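Side-chain contacts in isoform A of Peptidoglycan-recognition protein LB (Drosophila melanogaster, PDB 7NSZ), which hydrolyses the bond between N-acetylmuramoyl and L-alanine residues in bacterial peptidoglycan with the help of zinc, probably scavenging biologically active peptidoglycan in innate immunity: residues 67-70 with 71-75; 58-61 with 62-65; 169-172 with 173-176. The protein carries 1 engineered substitution. All coordinates share one frame; numbering follows the deposited sequence.

Interaction 1 (67-70 with 71-75); sequences DFHQ and LERGW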
ATOM      1  N   ASP A  67      -9.462 -11.914   1.774  1.00 11.87           N
ATOM      2  CA  ASP A  67     -10.747 -12.588   2.105  1.00 13.27           C
ATOM      3  C   ASP A  67     -11.802 -11.538   2.454  1.00 12.53           C
ATOM      4  O   ASP A  67     -12.957 -11.574   1.962  1.00 14.20           O
ATOM      5  CB  ASP A  67     -10.605 -13.595   3.230  1.00 13.60           C
ATOM      6  CG  ASP A  67      -9.832 -14.852   2.861  1.00 14.69           C
ATOM      7  OD1 ASP A  67      -9.525 -15.060   1.666  1.00 15.10           O
ATOM      8  OD2 ASP A  67      -9.602 -15.648   3.854  1.00 17.37           O
ATOM      9  N   PHE A  68     -11.451 -10.576   3.292  1.00 11.98           N
ATOM     10  CA  PHE A  68     -12.368  -9.474   3.653  1.00 13.44           C
ATOM     11  C   PHE A  68     -12.799  -8.725   2.412  1.00 12.03           C
ATOM     12  O   PHE A  68     -14.009  -8.528   2.184  1.00 13.05           O
ATOM     13  CB  PHE A  68     -11.669  -8.564   4.642  1.00 14.76           C
ATOM     14  CG  PHE A  68     -12.502  -7.408   5.155  1.00 15.71           C
ATOM     15  CD1 PHE A  68     -13.785  -7.606   5.653  1.00 17.89           C
ATOM     16  CD2 PHE A  68     -11.980  -6.127   5.187  1.00 17.47           C
ATOM     17  CE1 PHE A  68     -14.527  -6.536   6.143  1.00 19.90           C
ATOM     18  CE2 PHE A  68     -12.710  -5.056   5.694  1.00 18.35           C
ATOM     19  CZ  PHE A  68     -13.981  -5.275   6.168  1.00 19.41           C
ATOM     20  N   HIS A  69     -11.879  -8.337   1.555  1.00 10.60           N
ATOM     21  CA  HIS A  69     -12.138  -7.567   0.328  1.00 11.35           C
ATOM     22  C   HIS A  69     -12.958  -8.356  -0.694  1.00 12.95           C
ATOM     23  O   HIS A  69     -13.957  -7.788  -1.162  1.00 13.11           O
ATOM     24  CB  HIS A  69     -10.819  -7.027  -0.158  1.00 10.38           C
ATOM     25  CG  HIS A  69     -10.200  -6.012   0.730  1.00  9.71           C
ATOM     26  ND1 HIS A  69      -9.007  -5.396   0.432  1.00 11.14           N
ATOM     27  CD2 HIS A  69     -10.652  -5.491   1.871  1.00  9.82           C
ATOM     28  CE1 HIS A  69      -8.741  -4.559   1.387  1.00 11.50           C
ATOM     29  NE2 HIS A  69      -9.724  -4.539   2.286  1.00 11.36           N
ATOM     30  N   GLN A  70     -12.549  -9.559  -1.020  1.00 12.61           N
ATOM     31  CA  GLN A  70     -13.269 -10.344  -2.073  1.00 12.71           C
ATOM     32  C   GLN A  70     -14.575 -10.912  -1.496  1.00 14.83           C
ATOM     33  O   GLN A  70     -15.604 -10.802  -2.197  1.00 16.50           O
ATOM     34  CB  GLN A  70     -12.392 -11.479  -2.582  1.00 12.67           C
ATOM     35  CG  GLN A  70     -11.248 -11.040  -3.490  1.00 13.07           C
ATOM     36  CD  GLN A  70     -10.457 -12.221  -3.984  1.00 12.14           C
ATOM     37  OE1 GLN A  70     -10.108 -13.106  -3.203  1.00 12.29           O
ATOM     38  NE2 GLN A  70     -10.153 -12.234  -5.266  1.00 12.59           N
ATOM     39  N   LEU A  71     -14.560 -11.460  -0.292  1.00 13.71           N
ATOM     40  CA  LEU A  71     -15.668 -12.366   0.182  1.00 15.37           C
ATOM     41  C   LEU A  71     -16.628 -11.627   1.109  1.00 18.07           C
ATOM     42  O   LEU A  71     -17.784 -12.075   1.167  1.00 21.02           O
ATOM     43  CB  LEU A  71     -15.104 -13.577   0.915  1.00 14.43           C
ATOM     44  CG  LEU A  71     -14.027 -14.356   0.181  1.00 15.77           C
ATOM     45  CD1 LEU A  71     -13.583 -15.507   1.055  1.00 17.52           C
ATOM     46  CD2 LEU A  71     -14.507 -14.818  -1.210  1.00 16.24           C
ATOM     47  N   GLU A  72     -16.232 -10.548   1.790  1.00 16.27           N
ATOM     48  CA  GLU A  72     -17.204  -9.706   2.541  1.00 16.52           C
ATOM     49  C   GLU A  72     -17.569  -8.461   1.735  1.00 15.24           C
ATOM     50  O   GLU A  72     -18.752  -8.027   1.827  1.00 15.71           O
ATOM     51  CB  GLU A  72     -16.669  -9.370   3.922  1.00 19.66           C
ATOM     52  CG  GLU A  72     -16.454 -10.632   4.712  1.00 23.66           C
ATOM     53  CD  GLU A  72     -17.694 -11.528   4.750  1.00 31.09           C
ATOM     54  OE1 GLU A  72     -18.838 -10.975   4.745  1.00 31.69           O
ATOM     55  OE2 GLU A  72     -17.507 -12.776   4.754  1.00 34.55           O
ATOM     56  N   ARG A  73     -16.660  -7.832   1.019  1.00 13.91           N
ATOM     57  CA  ARG A  73     -16.939  -6.510   0.385  1.00 14.22           C
ATOM     58  C   ARG A  73     -17.284  -6.622  -1.102  1.00 14.01           C
ATOM     59  O   ARG A  73     -17.683  -5.603  -1.696  1.00 15.95           O
ATOM     60  CB  ARG A  73     -15.772  -5.531   0.609  1.00 13.77           C
ATOM     61  CG  ARG A  73     -15.652  -5.013   2.025  1.00 15.11           C
ATOM     62  CD  ARG A  73     -14.571  -3.970   2.119  1.00 16.99           C
ATOM     63  NE  ARG A  73     -14.590  -3.252   3.385  1.00 17.40           N
ATOM     64  CZ  ARG A  73     -13.727  -2.315   3.704  1.00 17.16           C
ATOM     65  NH1 ARG A  73     -12.687  -2.084   2.905  1.00 18.58           N
ATOM     66  NH2 ARG A  73     -13.847  -1.665   4.850  1.00 18.56           N
ATOM     67  N   GLY A  74     -17.169  -7.828  -1.685  1.00 15.51           N
ATOM     68  CA  GLY A  74     -17.533  -8.053  -3.100  1.00 17.09           C
ATOM     69  C   GLY A  74     -16.563  -7.434  -4.087  1.00 16.83           C
ATOM     70  O   GLY A  74     -16.896  -7.104  -5.260  1.00 19.09           O
ATOM     71  N   TRP A  75     -15.322  -7.183  -3.648  1.00 14.70           N
ATOM     72  CA  TRP A  75     -14.304  -6.580  -4.540  1.00 14.17           C
ATOM     73  C   TRP A  75     -13.634  -7.641  -5.395  1.00 13.62           C
ATOM     74  O   TRP A  75     -13.678  -8.823  -5.043  1.00 14.45           O
ATOM     75  CB  TRP A  75     -13.246  -5.862  -3.694  1.00 12.83           C
ATOM     76  CG  TRP A  75     -13.726  -4.684  -2.933  1.00 12.75           C
ATOM     77  CD1 TRP A  75     -14.991  -4.195  -2.839  1.00 14.36           C
ATOM     78  CD2 TRP A  75     -12.914  -3.867  -2.077  1.00 11.30           C
ATOM     79  NE1 TRP A  75     -15.018  -3.077  -2.039  1.00 14.09           N
ATOM     80  CE2 TRP A  75     -13.767  -2.897  -1.530  1.00 12.40           C
ATOM     81  CE3 TRP A  75     -11.547  -3.908  -1.745  1.00 11.98           C
ATOM     82  CZ2 TRP A  75     -13.296  -1.952  -0.631  1.00 12.68           C
ATOM     83  CZ3 TRP A  75     -11.087  -2.974  -0.854  1.00 12.63           C
ATOM     84  CH2 TRP A  75     -11.945  -1.999  -0.326  1.00 13.80           C
TER
HETATM   85  O   HOH W   1     -15.425 -10.921  -4.810  1.00 32.91           O

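Interaction 2 (58-61 with 62-65); sequences CMKS and MRDM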
ATOM      1  N   CYS A  58       2.379 -12.828   8.451  1.00 11.98           N
ATOM      2  CA  CYS A  58       2.181 -11.752   7.451  1.00 11.54           C
ATOM      3  C   CYS A  58       1.536 -12.350   6.200  1.00 10.48           C
ATOM      4  O   CYS A  58       0.632 -11.713   5.630  1.00 11.37           O
ATOM      5  CB  CYS A  58       3.489 -11.068   7.089  1.00 12.48           C
ATOM      6  SG  CYS A  58       4.229 -10.130   8.454  1.00 13.70           S
ATOM      7  N   MET A  59       1.892 -13.569   5.802  1.00 11.12           N
ATOM      8  CA  MET A  59       1.192 -14.229   4.678  1.00 10.81           C
ATOM      9  C   MET A  59      -0.289 -14.451   5.026  1.00 11.66           C
ATOM     10  O   MET A  59      -1.170 -14.165   4.185  1.00 10.75           O
ATOM     11  CB  MET A  59       1.844 -15.582   4.384  1.00 11.46           C
ATOM     12  CG  MET A  59       3.255 -15.449   3.868  1.00 11.23           C
ATOM     13  SD  MET A  59       4.064 -17.039   3.660  1.00 15.88           S
ATOM     14  CE  MET A  59       5.508 -16.597   2.669  1.00 17.88           C
ATOM     15  N   LYS A  60      -0.583 -14.916   6.235  1.00 11.98           N
ATOM     16  CA  LYS A  60      -1.983 -15.063   6.703  1.00 13.41           C
ATOM     17  C   LYS A  60      -2.692 -13.701   6.687  1.00 12.89           C
ATOM     18  O   LYS A  60      -3.863 -13.611   6.298  1.00 13.06           O
ATOM     19  CB  LYS A  60      -2.005 -15.764   8.069  1.00 15.86           C
ATOM     20  CG  LYS A  60      -3.364 -15.902   8.715  1.00 19.21           C
ATOM     21  CD  LYS A  60      -4.353 -16.656   7.905  1.00 21.00           C
ATOM     22  CE  LYS A  60      -5.437 -17.268   8.780  1.00 24.38           C
ATOM     23  NZ  LYS A  60      -6.104 -16.285   9.659  1.00 26.19           N
ATOM     24  N   SER A  61      -2.019 -12.631   7.083  1.00 12.30           N
ATOM     25  CA  SER A  61      -2.642 -11.295   7.168  1.00 12.38           C
ATOM     26  C   SER A  61      -3.015 -10.851   5.751  1.00 11.06           C
ATOM     27  O   SER A  61      -4.059 -10.237   5.589  1.00 11.60           O
ATOM     28  CB  SER A  61      -1.739 -10.279   7.825  1.00 14.78           C
ATOM     29  OG  SER A  61      -1.397 -10.604   9.157  1.00 19.94           O
ATOM     30  N   MET A  62      -2.157 -11.088   4.759  1.00 10.76           N
ATOM     31  CA  MET A  62      -2.490 -10.777   3.362  1.00  9.28           C
ATOM     32  C   MET A  62      -3.734 -11.577   2.953  1.00  9.85           C
ATOM     33  O   MET A  62      -4.649 -11.002   2.353  1.00 10.94           O
ATOM     34  CB  MET A  62      -1.319 -11.108   2.430  1.00 10.01           C
ATOM     35  CG  MET A  62      -0.131 -10.161   2.577  1.00 10.54           C
ATOM     36  SD  MET A  62      -0.492  -8.460   2.081  1.00 10.98           S
ATOM     37  CE  MET A  62      -0.821  -8.639   0.346  1.00 12.44           C
ATOM     38  N   ARG A  63      -3.802 -12.869   3.282  1.00 11.56           N
ATOM     39  CA  ARG A  63      -5.011 -13.668   2.948  1.00 11.21           C
ATOM     40  C   ARG A  63      -6.214 -13.124   3.695  1.00 11.40           C
ATOM     41  O   ARG A  63      -7.330 -13.123   3.125  1.00 12.11           O
ATOM     42  CB  ARG A  63      -4.782 -15.150   3.245  1.00 12.15           C
ATOM     43  CG  ARG A  63      -3.752 -15.771   2.329  1.00 12.32           C
ATOM     44  CD  ARG A  63      -3.659 -17.297   2.412  1.00 13.11           C
ATOM     45  NE  ARG A  63      -3.382 -17.767   3.764  1.00 13.27           N
ATOM     46  CZ  ARG A  63      -2.161 -18.020   4.207  1.00 14.36           C
ATOM     47  NH1 ARG A  63      -1.106 -17.702   3.494  1.00 13.20           N
ATOM     48  NH2 ARG A  63      -1.988 -18.508   5.423  1.00 17.12           N
ATOM     49  N   ASP A  64      -6.063 -12.750   4.937  1.00 11.51           N
ATOM     50  CA  ASP A  64      -7.205 -12.185   5.681  1.00 12.86           C
ATOM     51  C   ASP A  64      -7.742 -10.921   4.997  1.00 12.79           C
ATOM     52  O   ASP A  64      -8.992 -10.706   4.918  1.00 13.16           O
ATOM     53  CB  ASP A  64      -6.790 -11.963   7.133  1.00 14.66           C
ATOM     54  CG  ASP A  64      -6.650 -13.237   7.959  1.00 14.54           C
ATOM     55  OD1 ASP A  64      -7.058 -14.304   7.488  1.00 19.20           O
ATOM     56  OD2 ASP A  64      -6.076 -13.134   9.050  1.00 22.67           O
ATOM     57  N   MET A  65      -6.886 -10.000   4.591  1.00 10.80           N
ATOM     58  CA  MET A  65      -7.343  -8.791   3.858  1.00 11.03           C
ATOM     59  C   MET A  65      -7.968  -9.196   2.539  1.00 11.03           C
ATOM     60  O   MET A  65      -9.041  -8.627   2.201  1.00 10.92           O
ATOM     61  CB  MET A  65      -6.182  -7.820   3.628  1.00 10.99           C
ATOM     62  CG  MET A  65      -5.673  -7.199   4.921  1.00 11.70           C
ATOM     63  SD  MET A  65      -4.443  -5.882   4.666  1.00 12.91           S
ATOM     64  CE  MET A  65      -3.039  -6.872   4.196  1.00 10.81           C
TER
HETATM   65  O   HOH W   2      -4.086 -11.879  10.276  1.00 34.14           O

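Interaction 3 (169-172 with 173-176); sequences AEIS and SWPH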
ATOM      1  N   ALA A 169       2.413  11.171  10.373  1.00 12.60           N
ATOM      2  CA  ALA A 169       3.501  12.114  10.721  1.00 13.38           C
ATOM      3  C   ALA A 169       4.818  11.602  10.157  1.00 12.77           C
ATOM      4  O   ALA A 169       5.647  12.406   9.666  1.00 14.21           O
ATOM      5  CB  ALA A 169       3.559  12.306  12.222  1.00 13.78           C
ATOM      6  N   GLU A 170       5.060  10.302  10.184  1.00 12.07           N
ATOM      7  CA  GLU A 170       6.278   9.720   9.618  1.00 12.43           C
ATOM      8  C   GLU A 170       6.337  10.014   8.116  1.00 11.76           C
ATOM      9  O   GLU A 170       7.383  10.443   7.624  1.00 13.17           O
ATOM     10  CB  GLU A 170       6.290   8.216   9.913  1.00 12.68           C
ATOM     11  CG  GLU A 170       7.382   7.426   9.198  1.00 12.17           C
ATOM     12  CD  GLU A 170       8.825   7.768   9.491  1.00 15.27           C
ATOM     13  OE1 GLU A 170       9.105   8.224  10.647  1.00 15.92           O
ATOM     14  OE2 GLU A 170       9.685   7.499   8.630  1.00 14.48           O
ATOM     15  N   ILE A 171       5.290   9.656   7.354  1.00 11.49           N
ATOM     16  CA  ILE A 171       5.395   9.788   5.882  1.00 11.67           C
ATOM     17  C   ILE A 171       5.473  11.256   5.495  1.00 11.47           C
ATOM     18  O   ILE A 171       5.960  11.597   4.423  1.00 11.79           O
ATOM     19  CB  ILE A 171       4.267   9.068   5.092  1.00 11.21           C
ATOM     20  CG1 ILE A 171       2.896   9.727   5.270  1.00 11.47           C
ATOM     21  CG2 ILE A 171       4.270   7.596   5.480  1.00 11.89           C
ATOM     22  CD1 ILE A 171       1.793   9.108   4.387  1.00 11.90           C
ATOM     23  N   SER A 172       4.972  12.120   6.398  1.00 12.74           N
ATOM     24  CA  SER A 172       5.097  13.588   6.178  1.00 14.67           C
ATOM     25  C   SER A 172       6.564  13.993   6.104  1.00 15.75           C
ATOM     26  O   SER A 172       6.825  15.075   5.569  1.00 17.16           O
ATOM     27  CB  SER A 172       4.366  14.428   7.175  1.00 16.60           C
ATOM     28  OG  SER A 172       2.973  14.120   7.229  1.00 20.99           O
ATOM     29  N   SER A 173       7.481  13.151   6.563  1.00 14.80           N
ATOM     30  CA  SER A 173       8.931  13.483   6.519  1.00 17.97           C
ATOM     31  C   SER A 173       9.618  12.814   5.334  1.00 18.39           C
ATOM     32  O   SER A 173      10.850  12.912   5.241  1.00 21.25           O
ATOM     33  CB  SER A 173       9.581  13.050   7.800  1.00 17.67           C
ATOM     34  OG  SER A 173       9.779  11.637   7.850  1.00 18.05           O
ATOM     35  N   TRP A 174       8.909  12.003   4.531  1.00 16.36           N
ATOM     36  CA  TRP A 174       9.513  11.306   3.388  1.00 16.26           C
ATOM     37  C   TRP A 174       9.646  12.245   2.196  1.00 15.60           C
ATOM     38  O   TRP A 174       8.846  13.159   1.974  1.00 15.55           O
ATOM     39  CB  TRP A 174       8.700  10.063   2.989  1.00 13.49           C
ATOM     40  CG  TRP A 174       8.707   8.963   3.996  1.00 13.78           C
ATOM     41  CD1 TRP A 174       9.191   9.008   5.273  1.00 14.61           C
ATOM     42  CD2 TRP A 174       8.083   7.684   3.853  1.00 12.94           C
ATOM     43  NE1 TRP A 174       8.956   7.826   5.900  1.00 14.04           N
ATOM     44  CE2 TRP A 174       8.288   6.982   5.055  1.00 14.13           C
ATOM     45  CE3 TRP A 174       7.442   7.029   2.783  1.00 12.91           C
ATOM     46  CZ2 TRP A 174       7.811   5.689   5.269  1.00 14.04           C
ATOM     47  CZ3 TRP A 174       6.974   5.754   2.989  1.00 14.37           C
ATOM     48  CH2 TRP A 174       7.164   5.090   4.197  1.00 15.67           C
ATOM     49  N   PRO A 175      10.617  11.936   1.316  1.00 18.80           N
ATOM     50  CA  PRO A 175      10.678  12.566   0.009  1.00 20.26           C
ATOM     51  C   PRO A 175       9.324  12.499  -0.704  1.00 17.25           C
ATOM     52  O   PRO A 175       8.632  11.474  -0.697  1.00 17.47           O
ATOM     53  CB  PRO A 175      11.721  11.769  -0.799  1.00 21.89           C
ATOM     54  CG  PRO A 175      12.458  10.936   0.201  1.00 22.25           C
ATOM     55  CD  PRO A 175      11.642  10.895   1.475  1.00 20.69           C
ATOM     56  N   HIS A 176       9.001  13.563  -1.375  1.00 14.23           N
ATOM     57  CA  HIS A 176       7.865  13.646  -2.324  1.00 13.52           C
ATOM     58  C   HIS A 176       6.528  13.813  -1.590  1.00 11.80           C
ATOM     59  O   HIS A 176       5.515  13.930  -2.288  1.00 11.36           O
ATOM     60  CB  HIS A 176       7.814  12.426  -3.263  1.00 15.31           C
ATOM     61  CG  HIS A 176       8.967  12.330  -4.205  1.00 17.14           C
ATOM     62  ND1 HIS A 176       8.799  12.449  -5.547  1.00 16.69           N
ATOM     63  CD2 HIS A 176      10.290  12.131  -3.988  1.00 23.79           C
ATOM     64  CE1 HIS A 176      10.000  12.325  -6.146  1.00 18.20           C
ATOM     65  NE2 HIS A 176      10.908  12.137  -5.200  1.00 22.98           N
TER
HETATM   66  O   HOH W   3       8.538  15.587   3.499  1.00 30.49           O

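Interaction 1 (67-70 with 71-75)
Phe68 O is gripped twice, by Glu72 N at 3.0 Å and by Arg73 N at 3.0 Å, the first donor lying above the carbonyl plane and the second nearly in line with the C=O bond. The shared acceptor belongs to a widened, pi-type turn at the C-terminal end of helix 55-72. There Gly74 leaves helical geometry with positive phi, and the chain folds back far enough for Trp75 N to reach His69 O at 2.9 Å. The same reversal carries the indole across the imidazole: Trp75 CZ3 sits over the centre of one His69 face, 3.4 Å from ND1, the two ring planes meeting obliquely at 43°. Gly79 N donates to His69 ND1, which fixes the turn of this buried ring close to the engineered Phe80. Arg73, extended from CG to NE, runs beside His69, pointing the same way, its guanidinium plane nearly parallel to the imidazole. Phe68 CE2 covers one guanidinium face, 3.5 Å from Arg73 NE; with CG anti to the backbone N (chi1 -178°), the ring swings toward the helix end. Asp67 and Gln70 both turn their acceptors to Arg26. Water 1 joins Gln70 O to Trp75 O, and beside it Gln70 CA directs its hydrogen at Trp75 O, 3.4 Å away, with 161° at the hydrogen.

Interaction 2 (58-61 with 62-65)
The backbone is regular alpha helix, each N-H from Met62 to Met65 bonding the carbonyl four residues earlier, with Asp64 N to Lys60 O the shortest of the four at 2.7 Å. On the outer side Lys60 and Asp64, one turn apart, form a salt bridge. Lys60 NZ meets Asp64 OD1 at 3.1 Å on the syn lone pair, while its second bond, to OD2, is weak. Lys60 leaves the backbone with CG anti to N, then bends at chi2 (59°) and again at chi4, which brings the ammonium round to the oxygen side of the carboxylate, close to its plane, and lays CD 3.6 Å from Asp64 OD1. Asp64 OD2 also receives water 2 at 2.7 Å; the same water donates to Ser61 OG, whose other bond is to Asp57 O. The lysine and the water together should keep the carboxylate from rotating. Lys60 reaches forward to the next turn, whereas Arg63 reaches back to the preceding one: its bend at chi3 (-57°) presses one guanidinium face over Met59 O and Lys60 CA, with NH2 3.8 Å from Lys60 CB. The like charges of Lys60 and Arg63 stay 6.3 Å apart from NZ to NH2, and Arg63 NH1 bonds Trp23 O, tying the helix to the N-terminal part of the chain. The inward side is sulfur-rich: Met62 CG lies 3.5 Å from Cys58 O and the chain then bends at chi2 and chi3, Cys58 is in disulfide linkage with Cys52, and Cys58, Met59 and Met62 touch Tyr91 of strand 90-92. Met65 approaches the engineered Phe80. Charged outside and apolar inside, this is an amphipathic helix with an i to i+4 salt bridge, laid against the mixed sheet of the amidase fold.

Interaction 3 (169-172 with 173-176)
Trp174 presents one indole face to Ile171 and the ring edge to Glu170. Ile171 CA stands over the five-membered ring, 3.8 Å from its centroid, in a CH-pi contact, and Ile171 CG2 covers the benzo half from that same face, 4.0 Å from CZ2. At the edge, Trp174 NE1 donates to Glu170 OE2 at 2.8 Å, nearly straight (170°) and with the oxygen almost in the ring plane. The carboxylate is turned steeply to the indole (71°) and is met on its anti side, somewhat out of its own plane. Glu170 brings OE2 there by a bend at chi2 (62°) that turns the carboxylate toward the indole N-H. Lys133 adds a cation-pi contact to the indole, and Leu129 and Ala132 of helix 126-142 touch it as well. A phenylalanine in place of Trp174 would probably leave Glu170 OE2 without its N-H donor and the carboxylate freer to turn. On the backbone, Glu170 O takes two donors from one residue, Ser173 N at 2.9 Å from above the carbonyl plane and Ser173 OG at 2.7 Å within it; the hydroxyl sits between backbone N and carbonyl carbon, which puts it within reach. Trp174 N bonds Ile171 O at 3.0 Å, closing a type I turn, and water 3 links Ser172 O to Trp174 O. His176 forms backbone hydrogen bonds with Leu151 of strand 149-153, one of the two outermost strands of the sheet. The whole is a helix C-terminus ending in a type I beta turn, its tryptophan pinning helix 165-171 against helix 126-142.

Overall arrangement
Interactions 2 and 1 follow one another along helix 55-72, their centres 13 Å apart, whereas interaction 3, at the end of helix 165-171, lies on the opposite side of the chain's centre, its centre about 31 Å from that of interaction 1 and about 26 Å from that of interaction 2. Interaction 2, mid-helix and partly buried, combines a charged outer side with a sulfur-lined inner one. Interaction 1 is a surface contact where that helix ends, and relies on aromatic and guanidinium groups. Interaction 3, also partly buried, again ends a helix, but uses a tight turn, a serine hydroxyl and an indole-carboxylate bond. Met65 and His69 both come near the engineered Phe80; no contact supplies a zinc ligand.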